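Local coordinates for protein proline dehydrogenase (Bradyrhizobium japonicum USDA 110, PDB 3HAZ) that probably oxidises proline to glutamate in two steps, through an FAD-dependent proline dehydrogenase and an NAD-dependent aldehyde dehydrogenase joined in one chain, at residues 114-117 and 118-122; 150-153 and 154-157. All coordinates share one frame; numbering follows the deposited sequence.

Interaction 1 (114-117 and 118-122); sequences TAFL and VNASA
Ala115 O receives two backbone N-H groups in the turn that follows on from helix 106-115. Asn119 N, 2.7 Å from Ala115 O, approaches nearly in line with the carbonyl bond. Val118 N lies 3.0 Å from the same Ala115 O but stands above the carbonyl plane, 52° out of it; the two donors thus come to the oxygen from different directions. Val118 CG2 also lies against it, 3.4 Å from Ala115 O. Beyond this turn the chain enters the 3-10 segment 120-122, which folds back until Ala122 CB meets Ala115 CB at 4.2 Å. The Phe116 side chain, with CG anti to the backbone N (chi1 169°), runs beside the same segment; its CE1 is 4.2 Å from Ala120 CB, and Ala120 O sits at the ring edge. Asn119 OD1 takes a hydrogen bond from Ser121 OG (2.9 Å), in the plane of its carbonyl, and its ND2 bonds to Asp805 O. Farther out, Val806 of helix 804-819 touches Ala115 and Val118, while Val79 and Ala83 of helix 71-85 pack on Leu117 and Phe116. One carbonyl thus serves two N-H groups, and the small methyls of Ala115 and Ala122 are consistent with the segment's close approach.

Interaction 2 (150-153 and 154-157); sequences GAPA and VRTA
Pro152 O accepts a hydrogen bond from Thr156 N, 3.0 Å away, with Thr156 OG1 standing 3.1 Å from Pro152 O as well. Thr156 OG1 hydrogen-bonds to Lys52 O of the second subunit. This is the first turn of helix 151-168, with Gly150 at its N-cap and Pro152 early in the turn, where a proline costs no helical N-H bond. The i to i+4 pattern continues with Arg155 N to Ala151 O and Ala157 N to Ala153 O, the latter just 2.7 Å; Val154 N to Gly150 O is weak. Arg155 CG lies anti to its carbonyl carbon (chi1 -61°), and the chain runs extended to NE, back along the turn. There the guanidinium lays one face over Ala151 CB, 3.8 Å from Arg155 NH2. Arg155 NH2 forms a salt bridge with Glu103 OE2; an alanine here would probably leave the Glu103 carboxylate without this mate and the Ala151 methyl without the flat group over it. Glu48 of the second subunit accepts a hydrogen bond from Ala151 N, bringing the neighbouring chain to the helix start. Pro152 CG lies 4.0 Å from Arg155 NH1, where the two side chains cross at a slant.

In the fold
Both interactions belong to the DNA-binding domain region of proline dehydrogenase and occupy the same side of the chain's centre, yet they do not touch: their centres are 24 Å apart and their nearest atoms about 14 Å. They come in series along the chain. Interaction 1 lies at the far end of helix 106-115 and in what follows it, and interaction 2 opens helix 151-168 once helix 140-149 has passed. The 114-122 turn meets helix 804-819, within the aldehyde dehydrogenase part of the chain, whereas the 150-157 turn meets the second subunit. One region thus contacts both another part of its own chain and its neighbour, away from the FAD and NAD sites.

Interaction 1 (114-117 and 118-122)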
ATOM      1  N   THR A 114      14.663   3.175 -50.040  1.00 15.64           N
ATOM      2  CA  THR A 114      15.788   3.618 -49.221  1.00 16.43           C
ATOM      3  C   THR A 114      17.125   3.474 -49.969  1.00 18.04           C
ATOM      4  O   THR A 114      17.977   4.366 -49.902  1.00 15.99           O
ATOM      5  CB  THR A 114      15.851   2.887 -47.852  1.00 20.83           C
ATOM      6  OG1 THR A 114      14.551   2.865 -47.242  1.00 16.94           O
ATOM      7  CG2 THR A 114      16.824   3.593 -46.926  1.00 11.99           C
ATOM      8  N   ALA A 115      17.305   2.355 -50.675  1.00 17.07           N
ATOM      9  CA  ALA A 115      18.499   2.142 -51.511  1.00 22.44           C
ATOM     10  C   ALA A 115      18.623   3.224 -52.575  1.00 25.69           C
ATOM     11  O   ALA A 115      19.730   3.629 -52.946  1.00 18.34           O
ATOM     12  CB  ALA A 115      18.454   0.763 -52.183  1.00 15.22           C
ATOM     13  N   PHE A 116      17.476   3.668 -53.078  1.00 20.91           N
ATOM     14  CA  PHE A 116      17.427   4.736 -54.068  1.00 21.49           C
ATOM     15  C   PHE A 116      18.254   5.950 -53.656  1.00 23.36           C
ATOM     16  O   PHE A 116      18.852   6.606 -54.499  1.00 18.22           O
ATOM     17  CB  PHE A 116      15.985   5.183 -54.313  1.00 18.06           C
ATOM     18  CG  PHE A 116      15.874   6.450 -55.116  1.00 21.34           C
ATOM     19  CD1 PHE A 116      16.079   6.436 -56.490  1.00 26.01           C
ATOM     20  CD2 PHE A 116      15.566   7.658 -54.499  1.00 24.76           C
ATOM     21  CE1 PHE A 116      15.974   7.607 -57.241  1.00 27.29           C
ATOM     22  CE2 PHE A 116      15.460   8.835 -55.245  1.00 25.43           C
ATOM     23  CZ  PHE A 116      15.668   8.807 -56.615  1.00 15.62           C
ATOM     24  N   LEU A 117      18.282   6.243 -52.358  1.00 17.34           N
ATOM     25  CA  LEU A 117      18.986   7.425 -51.859  1.00 16.62           C
ATOM     26  C   LEU A 117      20.502   7.352 -52.041  1.00 18.13           C
ATOM     27  O   LEU A 117      21.171   8.385 -52.122  1.00 16.93           O
ATOM     28  CB  LEU A 117      18.648   7.678 -50.389  1.00 25.34           C
ATOM     29  CG  LEU A 117      17.184   7.958 -50.052  1.00 23.39           C
ATOM     30  CD1 LEU A 117      17.009   8.058 -48.538  1.00 25.03           C
ATOM     31  CD2 LEU A 117      16.694   9.232 -50.739  1.00 19.34           C
ATOM     32  N   VAL A 118      21.060   6.145 -52.094  1.00 18.79           N
ATOM     33  CA  VAL A 118      22.489   6.027 -52.376  1.00 28.02           C
ATOM     34  C   VAL A 118      22.756   5.453 -53.759  1.00 29.21           C
ATOM     35  O   VAL A 118      23.800   5.703 -54.351  1.00 30.47           O
ATOM     36  CB  VAL A 118      23.237   5.190 -51.315  1.00 35.96           C
ATOM     37  CG1 VAL A 118      23.127   5.850 -49.955  1.00 30.44           C
ATOM     38  CG2 VAL A 118      22.716   3.748 -51.285  1.00 28.57           C
ATOM     39  N   ASN A 119      21.800   4.685 -54.266  1.00 29.27           N
ATOM     40  CA  ASN A 119      21.970   3.971 -55.524  1.00 30.75           C
ATOM     41  C   ASN A 119      20.740   4.199 -56.389  1.00 28.31           C
ATOM     42  O   ASN A 119      19.806   3.398 -56.387  1.00 32.27           O
ATOM     43  CB  ASN A 119      22.191   2.474 -55.255  1.00 25.86           C
ATOM     44  CG  ASN A 119      22.521   1.678 -56.518  1.00 34.60           C
ATOM     45  OD1 ASN A 119      22.458   2.194 -57.636  1.00 30.22           O
ATOM     46  ND2 ASN A 119      22.875   0.408 -56.335  1.00 30.18           N
ATOM     47  N   ALA A 120      20.741   5.310 -57.117  1.00 27.91           N
ATOM     48  CA  ALA A 120      19.582   5.717 -57.907  1.00 34.40           C
ATOM     49  C   ALA A 120      19.076   4.612 -58.838  1.00 36.26           C
ATOM     50  O   ALA A 120      17.867   4.398 -58.960  1.00 33.88           O
ATOM     51  CB  ALA A 120      19.896   6.981 -58.692  1.00 30.79           C
ATOM     52  N   SER A 121      20.000   3.902 -59.480  1.00 32.13           N
ATOM     53  CA  SER A 121      19.613   2.871 -60.443  1.00 38.49           C
ATOM     54  C   SER A 121      18.880   1.688 -59.804  1.00 43.25           C
ATOM     55  O   SER A 121      18.200   0.932 -60.493  1.00 39.63           O
ATOM     56  CB  SER A 121      20.818   2.395 -61.271  1.00 35.74           C
ATOM     57  OG  SER A 121      21.950   2.136 -60.461  1.00 46.70           O
ATOM     58  N   ALA A 122      19.001   1.544 -58.486  1.00 45.38           N
ATOM     59  CA  ALA A 122      18.363   0.434 -57.780  1.00 41.42           C
ATOM     60  C   ALA A 122      16.837   0.460 -57.885  1.00 40.63           C
ATOM     61  O   ALA A 122      16.198  -0.590 -57.956  1.00 47.34           O
ATOM     62  CB  ALA A 122      18.804   0.400 -56.316  1.00 45.66           C
TER

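Interaction 2 (150-153 and 154-157)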
ATOM      1  N   GLY A 150      -4.761   0.660 -42.759  1.00 27.04           N
ATOM      2  CA  GLY A 150      -5.392   0.258 -44.005  1.00 19.20           C
ATOM      3  C   GLY A 150      -4.587   0.812 -45.167  1.00 26.62           C
ATOM      4  O   GLY A 150      -3.956   1.863 -45.041  1.00 22.64           O
ATOM      5  N   ALA A 151      -4.594   0.110 -46.297  1.00 25.82           N
ATOM      6  CA  ALA A 151      -3.816   0.547 -47.457  1.00 29.13           C
ATOM      7  C   ALA A 151      -4.203   1.941 -47.972  1.00 26.53           C
ATOM      8  O   ALA A 151      -3.328   2.748 -48.296  1.00 27.56           O
ATOM      9  CB  ALA A 151      -3.886  -0.487 -48.577  1.00 24.39           C
ATOM     10  N   PRO A 152      -5.514   2.235 -48.059  1.00 23.63           N
ATOM     11  CA  PRO A 152      -5.887   3.565 -48.565  1.00 22.53           C
ATOM     12  C   PRO A 152      -5.329   4.735 -47.742  1.00 24.93           C
ATOM     13  O   PRO A 152      -4.889   5.735 -48.317  1.00 20.56           O
ATOM     14  CB  PRO A 152      -7.424   3.532 -48.535  1.00 22.94           C
ATOM     15  CG  PRO A 152      -7.759   2.084 -48.740  1.00 18.80           C
ATOM     16  CD  PRO A 152      -6.678   1.329 -47.975  1.00 20.11           C
ATOM     17  N   ALA A 153      -5.324   4.615 -46.418  1.00 19.71           N
ATOM     18  CA  ALA A 153      -4.784   5.693 -45.593  1.00 27.50           C
ATOM     19  C   ALA A 153      -3.270   5.833 -45.792  1.00 32.14           C
ATOM     20  O   ALA A 153      -2.729   6.937 -45.738  1.00 26.76           O
ATOM     21  CB  ALA A 153      -5.122   5.473 -44.115  1.00 27.00           C
ATOM     22  N   VAL A 154      -2.588   4.712 -46.015  1.00 26.59           N
ATOM     23  CA  VAL A 154      -1.149   4.752 -46.251  1.00 26.06           C
ATOM     24  C   VAL A 154      -0.837   5.488 -47.559  1.00 24.05           C
ATOM     25  O   VAL A 154       0.113   6.268 -47.630  1.00 23.79           O
ATOM     26  CB  VAL A 154      -0.520   3.340 -46.244  1.00 24.38           C
ATOM     27  CG1 VAL A 154       0.970   3.399 -46.669  1.00 17.78           C
ATOM     28  CG2 VAL A 154      -0.682   2.703 -44.865  1.00 24.25           C
ATOM     29  N   ARG A 155      -1.651   5.249 -48.585  1.00 23.17           N
ATOM     30  CA  ARG A 155      -1.509   5.970 -49.847  1.00 22.96           C
ATOM     31  C   ARG A 155      -1.711   7.463 -49.621  1.00 29.10           C
ATOM     32  O   ARG A 155      -0.919   8.290 -50.082  1.00 24.56           O
ATOM     33  CB  ARG A 155      -2.490   5.439 -50.902  1.00 18.23           C
ATOM     34  CG  ARG A 155      -2.267   3.969 -51.234  1.00 25.16           C
ATOM     35  CD  ARG A 155      -3.231   3.440 -52.295  1.00 29.59           C
ATOM     36  NE  ARG A 155      -3.030   2.005 -52.480  1.00 34.40           N
ATOM     37  CZ  ARG A 155      -3.924   1.071 -52.174  1.00 33.94           C
ATOM     38  NH1 ARG A 155      -5.113   1.414 -51.694  1.00 28.30           N
ATOM     39  NH2 ARG A 155      -3.631  -0.210 -52.359  1.00 31.20           N
ATOM     40  N   THR A 156      -2.765   7.802 -48.887  1.00 26.30           N
ATOM     41  CA  THR A 156      -3.042   9.198 -48.558  1.00 22.26           C
ATOM     42  C   THR A 156      -1.890   9.823 -47.767  1.00 22.24           C
ATOM     43  O   THR A 156      -1.457  10.934 -48.064  1.00 19.03           O
ATOM     44  CB  THR A 156      -4.346   9.323 -47.764  1.00 22.14           C
ATOM     45  OG1 THR A 156      -5.418   8.786 -48.546  1.00 29.00           O
ATOM     46  CG2 THR A 156      -4.636  10.779 -47.443  1.00 26.06           C
ATOM     47  N   ALA A 157      -1.393   9.105 -46.763  1.00 18.08           N
ATOM     48  CA  ALA A 157      -0.247   9.582 -45.993  1.00 21.35           C
ATOM     49  C   ALA A 157       1.003   9.751 -46.871  1.00 26.32           C
ATOM     50  O   ALA A 157       1.775  10.697 -46.696  1.00 22.69           O
ATOM     51  CB  ALA A 157       0.041   8.642 -44.823  1.00 16.80           C
TER